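Local coordinates for putative Oleoyl-[acyl-carrier protein] thioesterase (Lactobacillus plantarum, PDB 2OWN) that probably hydrolyses the thioester bond of fatty acyl-acyl-carrier proteins such as oleoyl-ACP, releasing the free fatty acid, at the interface of chains A and B. Numbering follows the deposited sequence. Chains: chain A/B, Putative Oleoyl-[acyl-carrier protein] thioesterase.

Contact 1: the interface of chains A and B. Residues chain A 190, 192-194, 197; chain B 169-170, 215.
The end of helix 184-191, the loop at 192-193 and helix 194-198 of chain A meet the start of 3-10 helix 170-172 and the loop holding B:Tyr215. A:Asp190 reaches across with its carboxylate. A:Asp190 OD1 accepts a hydrogen bond from the backbone N of B:Phe170 at 2.8 Å. The N-H comes in from above the carboxylate plane, about 50° out of it. The acceptor thus sits at the first turn of the short helix. With CG anti to the backbone N (chi1 -173°), the carboxylate of A:Asp190 points towards chain B. A:Asp190 OD2 lies 3.6 Å from CG of B:Arg169, so it meets the aliphatic stem and not the guanidinium group. The ring of B:Phe170 receives A:Leu197 on one face. A:Leu197 CD1 is 3.7 Å from the B:Phe170 ring centroid, offset toward the rim. B:Tyr215 lies against A:Ala194, whose CB is 3.6 Å from ring atom CE2. A water links the two chains. It bonds to the B:Tyr215 hydroxyl OH at 2.6 Å, and to A:Asp190 OD1 and the backbone oxygens of A:Asp190 and A:Leu192. The water thus ties the carboxylate to the backbone where helix 184-191 ends. A:Ala194 N also gives OH a weak hydrogen bond. The site joins two C-terminal domains, and probably helps hold together the two subunits of the deposited assembly, which may be the biological dimer.

Contact 2: the interface of chains A and B. Residues chain A 39, 43, 174-175, 180; chain B 20-21, 78.
The 3-10 turn 20-22 of chain B enters between helix 31-48 and the loop with A:Asp174, A:Pro175 and A:Asn180; the CA atoms of B:Tyr20 and A:Pro175 are 6.5 Å apart. B:Tyr20 has the largest share of hidden surface among the residues here, 90 Å². Its CG stands between the backbone N and the carbonyl carbon (chi1 72°), and the ring projects into chain A. A:Glu43 comes with an extended chain to the rim of one face, its carboxylate oxygen OE1 3.7 Å from B:Tyr20 CD1. The carboxylate and ring planes are 40° apart. The neighbouring B:Tyr21 backs the opposite face with its CD2. At the far end, the side chains of A:Val39 and B:Tyr20 cross at about a right angle, and A:Val39 CG1 is 3.8 Å from B:Tyr20 CZ. The hydroxyl B:Tyr20 OH bonds a water in the ring plane at 2.7 Å, which also bonds the amide oxygen OD1 of A:Asn180. With an alanine at B:Tyr20, the water would probably lose its link to chain B, and a gap is likely to open beside A:Val39 and A:Glu43. A:Pro175 packs by CG against the amide oxygen OE1 of B:Gln78, at 3.2 Å. The poorly ordered A:Asp174 lies near the ring rim. The site lies where the long helix of the N-terminal domain adjoins a C-terminal-domain loop. A:Asp174 and A:Asn180 belong to the family's catalytic DxNxHxN motif, so this is probably the active-site loop itself.

Contact 1: the interface of chains A and B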
ATOM      1  N   ASP A 190      -3.581   4.703 -12.741  1.00 36.68           N
ATOM      2  CA  ASP A 190      -3.701   3.452 -13.543  1.00 36.59           C
ATOM      3  C   ASP A 190      -4.589   3.611 -14.805  1.00 35.65           C
ATOM      4  O   ASP A 190      -4.454   2.812 -15.740  1.00 35.10           O
ATOM      5  CB  ASP A 190      -4.162   2.255 -12.686  1.00 37.64           C
ATOM      6  CG  ASP A 190      -4.124   0.939 -13.436  1.00 34.98           C
ATOM      7  OD1 ASP A 190      -3.036   0.572 -13.929  1.00 37.94           O
ATOM      8  OD2 ASP A 190      -5.179   0.299 -13.544  1.00 39.21           O
ATOM      9  N   LEU A 192      -4.290   6.003 -16.944  1.00 35.17           N
ATOM     10  CA  LEU A 192      -3.297   6.390 -17.959  1.00 35.15           C
ATOM     11  C   LEU A 192      -2.442   5.142 -18.325  1.00 35.96           C
ATOM     12  O   LEU A 192      -2.144   4.332 -17.428  1.00 37.34           O
ATOM     13  CB  LEU A 192      -2.408   7.535 -17.444  1.00 34.88           C
ATOM     14  CG  LEU A 192      -3.135   8.844 -17.091  1.00 33.72           C
ATOM     15  CD1 LEU A 192      -2.259   9.770 -16.268  1.00 32.15           C
ATOM     16  CD2 LEU A 192      -3.637   9.532 -18.359  1.00 35.68           C
ATOM     17  N   PRO A 193      -2.035   4.988 -19.612  1.00 36.46           N
ATOM     18  CA  PRO A 193      -1.229   3.811 -20.009  1.00 37.17           C
ATOM     19  C   PRO A 193       0.213   3.881 -19.482  1.00 37.95           C
ATOM     20  O   PRO A 193       0.736   4.993 -19.282  1.00 36.69           O
ATOM     21  CB  PRO A 193      -1.251   3.884 -21.537  1.00 37.75           C
ATOM     22  CG  PRO A 193      -1.307   5.327 -21.813  1.00 36.65           C
ATOM     23  CD  PRO A 193      -2.231   5.886 -20.768  1.00 36.42           C
ATOM     24  N   ALA A 194       0.822   2.709 -19.256  1.00 38.56           N
ATOM     25  CA  ALA A 194       2.225   2.579 -18.760  1.00 39.55           C
ATOM     26  C   ALA A 194       3.247   3.400 -19.566  1.00 39.40           C
ATOM     27  O   ALA A 194       4.158   3.968 -18.971  1.00 39.31           O
ATOM     28  CB  ALA A 194       2.666   1.101 -18.699  1.00 39.88           C
ATOM     29  N   LEU A 197       2.916   7.016 -18.458  1.00 35.96           N
ATOM     30  CA  LEU A 197       3.473   7.095 -17.090  1.00 35.01           C
ATOM     31  C   LEU A 197       5.006   6.988 -17.006  1.00 35.79           C
ATOM     32  O   LEU A 197       5.604   7.649 -16.155  1.00 34.41           O
ATOM     33  CB  LEU A 197       2.811   6.050 -16.156  1.00 34.77           C
ATOM     34  CG  LEU A 197       1.293   6.182 -15.960  1.00 33.83           C
ATOM     35  CD1 LEU A 197       0.709   4.972 -15.223  1.00 33.35           C
ATOM     36  CD2 LEU A 197       0.947   7.503 -15.240  1.00 28.48           C
TER
ATOM     37  N   ARG B 169      -2.761  -3.621 -11.920  1.00 30.50           N
ATOM     38  CA  ARG B 169      -2.527  -2.167 -12.027  1.00 31.21           C
ATOM     39  C   ARG B 169      -1.072  -1.806 -12.210  1.00 31.76           C
ATOM     40  O   ARG B 169      -0.191  -2.640 -11.985  1.00 32.01           O
ATOM     41  CB  ARG B 169      -3.010  -1.462 -10.770  1.00 31.66           C
ATOM     42  CG  ARG B 169      -4.458  -1.598 -10.563  1.00 31.64           C
ATOM     43  CD  ARG B 169      -4.829  -1.092  -9.228  1.00 38.15           C
ATOM     44  NE  ARG B 169      -6.243  -1.326  -9.041  1.00 33.97           N
ATOM     45  CZ  ARG B 169      -6.887  -1.335  -7.879  1.00 34.90           C
ATOM     46  NH1 ARG B 169      -6.292  -1.109  -6.707  1.00 43.12           N
ATOM     47  NH2 ARG B 169      -8.184  -1.599  -7.912  1.00 40.50           N
ATOM     48  N   PHE B 170      -0.842  -0.542 -12.595  1.00 32.62           N
ATOM     49  CA  PHE B 170       0.504   0.012 -12.786  1.00 32.12           C
ATOM     50  C   PHE B 170       1.295  -0.072 -11.466  1.00 33.57           C
ATOM     51  O   PHE B 170       2.399  -0.618 -11.488  1.00 34.54           O
ATOM     52  CB  PHE B 170       0.476   1.447 -13.334  1.00 32.10           C
ATOM     53  CG  PHE B 170       1.836   2.026 -13.567  1.00 28.94           C
ATOM     54  CD1 PHE B 170       2.585   1.635 -14.693  1.00 31.14           C
ATOM     55  CD2 PHE B 170       2.389   2.961 -12.663  1.00 31.32           C
ATOM     56  CE1 PHE B 170       3.880   2.164 -14.926  1.00 27.98           C
ATOM     57  CE2 PHE B 170       3.682   3.508 -12.876  1.00 30.70           C
ATOM     58  CZ  PHE B 170       4.434   3.110 -14.013  1.00 31.22           C
ATOM     59  N   TYR B 215       1.392  -7.132 -16.237  1.00 43.68           N
ATOM     60  CA  TYR B 215       0.611  -5.885 -16.410  1.00 44.07           C
ATOM     61  C   TYR B 215      -0.322  -6.039 -17.620  1.00 45.28           C
ATOM     62  O   TYR B 215       0.078  -6.616 -18.645  1.00 45.57           O
ATOM     63  CB  TYR B 215       1.546  -4.664 -16.568  1.00 43.81           C
ATOM     64  CG  TYR B 215       0.876  -3.345 -16.904  1.00 43.41           C
ATOM     65  CD1 TYR B 215       0.241  -2.564 -15.903  1.00 42.88           C
ATOM     66  CD2 TYR B 215       0.895  -2.848 -18.232  1.00 44.07           C
ATOM     67  CE1 TYR B 215      -0.385  -1.307 -16.231  1.00 42.66           C
ATOM     68  CE2 TYR B 215       0.282  -1.601 -18.570  1.00 42.89           C
ATOM     69  CZ  TYR B 215      -0.352  -0.839 -17.567  1.00 41.06           C
ATOM     70  OH  TYR B 215      -0.934   0.348 -17.922  1.00 40.44           O
TER
HETATM   71  O   HOH W   1      -1.829   1.957 -16.058  1.00 25.45           O

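Contact 2: the interface of chains A and B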
ATOM      1  N   VAL A  39      -0.546  12.603   5.428  1.00 34.30           N
ATOM      2  CA  VAL A  39      -1.581  12.302   6.437  1.00 34.07           C
ATOM      3  C   VAL A  39      -0.996  11.615   7.693  1.00 33.12           C
ATOM      4  O   VAL A  39      -1.497  11.873   8.797  1.00 32.52           O
ATOM      5  CB  VAL A  39      -2.799  11.560   5.787  1.00 32.62           C
ATOM      6  CG1 VAL A  39      -3.778  10.990   6.827  1.00 33.00           C
ATOM      7  CG2 VAL A  39      -3.509  12.507   4.816  1.00 37.77           C
ATOM      8  N   GLU A  43      -1.688  12.973  11.359  1.00 32.69           N
ATOM      9  CA  GLU A  43      -2.268  12.111  12.423  1.00 35.68           C
ATOM     10  C   GLU A  43      -1.344  12.052  13.656  1.00 33.16           C
ATOM     11  O   GLU A  43      -1.826  12.159  14.781  1.00 33.82           O
ATOM     12  CB  GLU A  43      -2.659  10.716  11.915  1.00 36.11           C
ATOM     13  CG  GLU A  43      -3.901  10.755  10.979  1.00 46.23           C
ATOM     14  CD  GLU A  43      -4.477   9.376  10.604  1.00 46.51           C
ATOM     15  OE1 GLU A  43      -3.976   8.323  11.088  1.00 58.77           O
ATOM     16  OE2 GLU A  43      -5.459   9.364   9.813  1.00 55.80           O
ATOM     17  N   ASP A 174      -9.402   2.232   5.404  1.00 50.85           N
ATOM     18  CA  ASP A 174      -8.334   2.344   6.457  1.00 52.74           C
ATOM     19  C   ASP A 174      -8.970   2.263   7.888  1.00 53.20           C
ATOM     20  O   ASP A 174     -10.215   2.163   7.984  1.00 51.78           O
ATOM     21  CB  ASP A 174      -7.404   3.559   6.171  1.00 55.72           C
ATOM     22  CG  ASP A 174      -8.025   4.910   6.480  1.00 63.90           C
ATOM     23  OD1 ASP A 174      -9.253   5.065   6.335  1.00 69.66           O
ATOM     24  OD2 ASP A 174      -7.249   5.839   6.815  1.00 70.20           O
ATOM     25  N   PRO A 175      -8.141   2.217   8.983  1.00 53.11           N
ATOM     26  CA  PRO A 175      -8.617   2.129  10.398  1.00 53.55           C
ATOM     27  C   PRO A 175      -9.813   3.010  10.852  1.00 53.66           C
ATOM     28  O   PRO A 175     -10.583   2.536  11.700  1.00 53.62           O
ATOM     29  CB  PRO A 175      -7.344   2.423  11.196  1.00 54.08           C
ATOM     30  CG  PRO A 175      -6.305   1.775  10.341  1.00 54.14           C
ATOM     31  CD  PRO A 175      -6.661   2.165   8.973  1.00 52.98           C
ATOM     32  N   ASN A 180      -9.647   5.203   2.165  1.00 47.37           N
ATOM     33  CA  ASN A 180      -8.463   6.028   2.260  1.00 46.66           C
ATOM     34  C   ASN A 180      -8.437   6.810   0.939  1.00 45.62           C
ATOM     35  O   ASN A 180      -8.274   6.199  -0.128  1.00 46.28           O
ATOM     36  CB  ASN A 180      -7.192   5.178   2.464  1.00 47.35           C
ATOM     37  CG  ASN A 180      -5.874   5.986   2.505  1.00 49.88           C
ATOM     38  OD1 ASN A 180      -5.851   7.198   2.319  1.00 47.86           O
ATOM     39  ND2 ASN A 180      -4.750   5.271   2.725  1.00 45.25           N
TER
ATOM     40  N   TYR B  20      -0.858   3.411   9.592  1.00 30.26           N
ATOM     41  CA  TYR B  20      -2.322   3.241   9.377  1.00 30.12           C
ATOM     42  C   TYR B  20      -2.621   2.686   7.947  1.00 30.63           C
ATOM     43  O   TYR B  20      -3.508   1.836   7.780  1.00 29.99           O
ATOM     44  CB  TYR B  20      -3.108   4.567   9.655  1.00 29.23           C
ATOM     45  CG  TYR B  20      -2.904   5.619   8.585  1.00 27.65           C
ATOM     46  CD1 TYR B  20      -1.822   6.519   8.633  1.00 27.59           C
ATOM     47  CD2 TYR B  20      -3.761   5.652   7.440  1.00 27.36           C
ATOM     48  CE1 TYR B  20      -1.613   7.444   7.589  1.00 22.27           C
ATOM     49  CE2 TYR B  20      -3.549   6.551   6.396  1.00 27.80           C
ATOM     50  CZ  TYR B  20      -2.477   7.447   6.481  1.00 26.62           C
ATOM     51  OH  TYR B  20      -2.297   8.320   5.483  1.00 25.05           O
ATOM     52  N   TYR B  21      -1.858   3.176   6.953  1.00 29.89           N
ATOM     53  CA  TYR B  21      -1.999   2.781   5.532  1.00 29.95           C
ATOM     54  C   TYR B  21      -1.502   1.364   5.218  1.00 29.78           C
ATOM     55  O   TYR B  21      -1.834   0.838   4.162  1.00 30.20           O
ATOM     56  CB  TYR B  21      -1.430   3.834   4.562  1.00 30.86           C
ATOM     57  CG  TYR B  21       0.045   4.154   4.643  1.00 29.70           C
ATOM     58  CD1 TYR B  21       0.987   3.438   3.873  1.00 31.62           C
ATOM     59  CD2 TYR B  21       0.508   5.209   5.458  1.00 30.77           C
ATOM     60  CE1 TYR B  21       2.379   3.768   3.920  1.00 29.81           C
ATOM     61  CE2 TYR B  21       1.889   5.553   5.523  1.00 30.35           C
ATOM     62  CZ  TYR B  21       2.815   4.826   4.752  1.00 32.21           C
ATOM     63  OH  TYR B  21       4.132   5.183   4.809  1.00 32.76           O
ATOM     64  N   GLN B  78      -1.583  -1.159  14.311  1.00 33.41           N
ATOM     65  CA  GLN B  78      -1.246   0.208  13.843  1.00 33.09           C
ATOM     66  C   GLN B  78      -0.404   0.901  14.931  1.00 32.36           C
ATOM     67  O   GLN B  78      -0.722   0.791  16.119  1.00 31.55           O
ATOM     68  CB  GLN B  78      -2.497   1.050  13.573  1.00 31.61           C
ATOM     69  CG  GLN B  78      -2.255   2.482  13.075  1.00 34.05           C
ATOM     70  CD  GLN B  78      -3.524   3.319  13.018  1.00 34.21           C
ATOM     71  OE1 GLN B  78      -4.605   2.805  12.796  1.00 36.58           O
ATOM     72  NE2 GLN B  78      -3.384   4.616  13.225  1.00 34.26           N
TER
HETATM   73  O   HOH W   2      -4.235   8.819   3.655  1.00 23.46           O

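Contact 1 and contact 2 lie about 25 Å apart, measured between the centres of their C-alpha atoms. They share no residue. Both belong to one two-fold interface, so each has a twin with the chains exchanged. The stretch 169-175 serves both: its start in chain B takes part in contact 1, and its end in chain A takes part in contact 2. Contact 1 involves the C-terminal domains, while contact 2 brings in N-terminal-domain elements of both chains. Separated patches of this kind would probably fix the relative orientation of the two subunits, if this dimer is the form in solution.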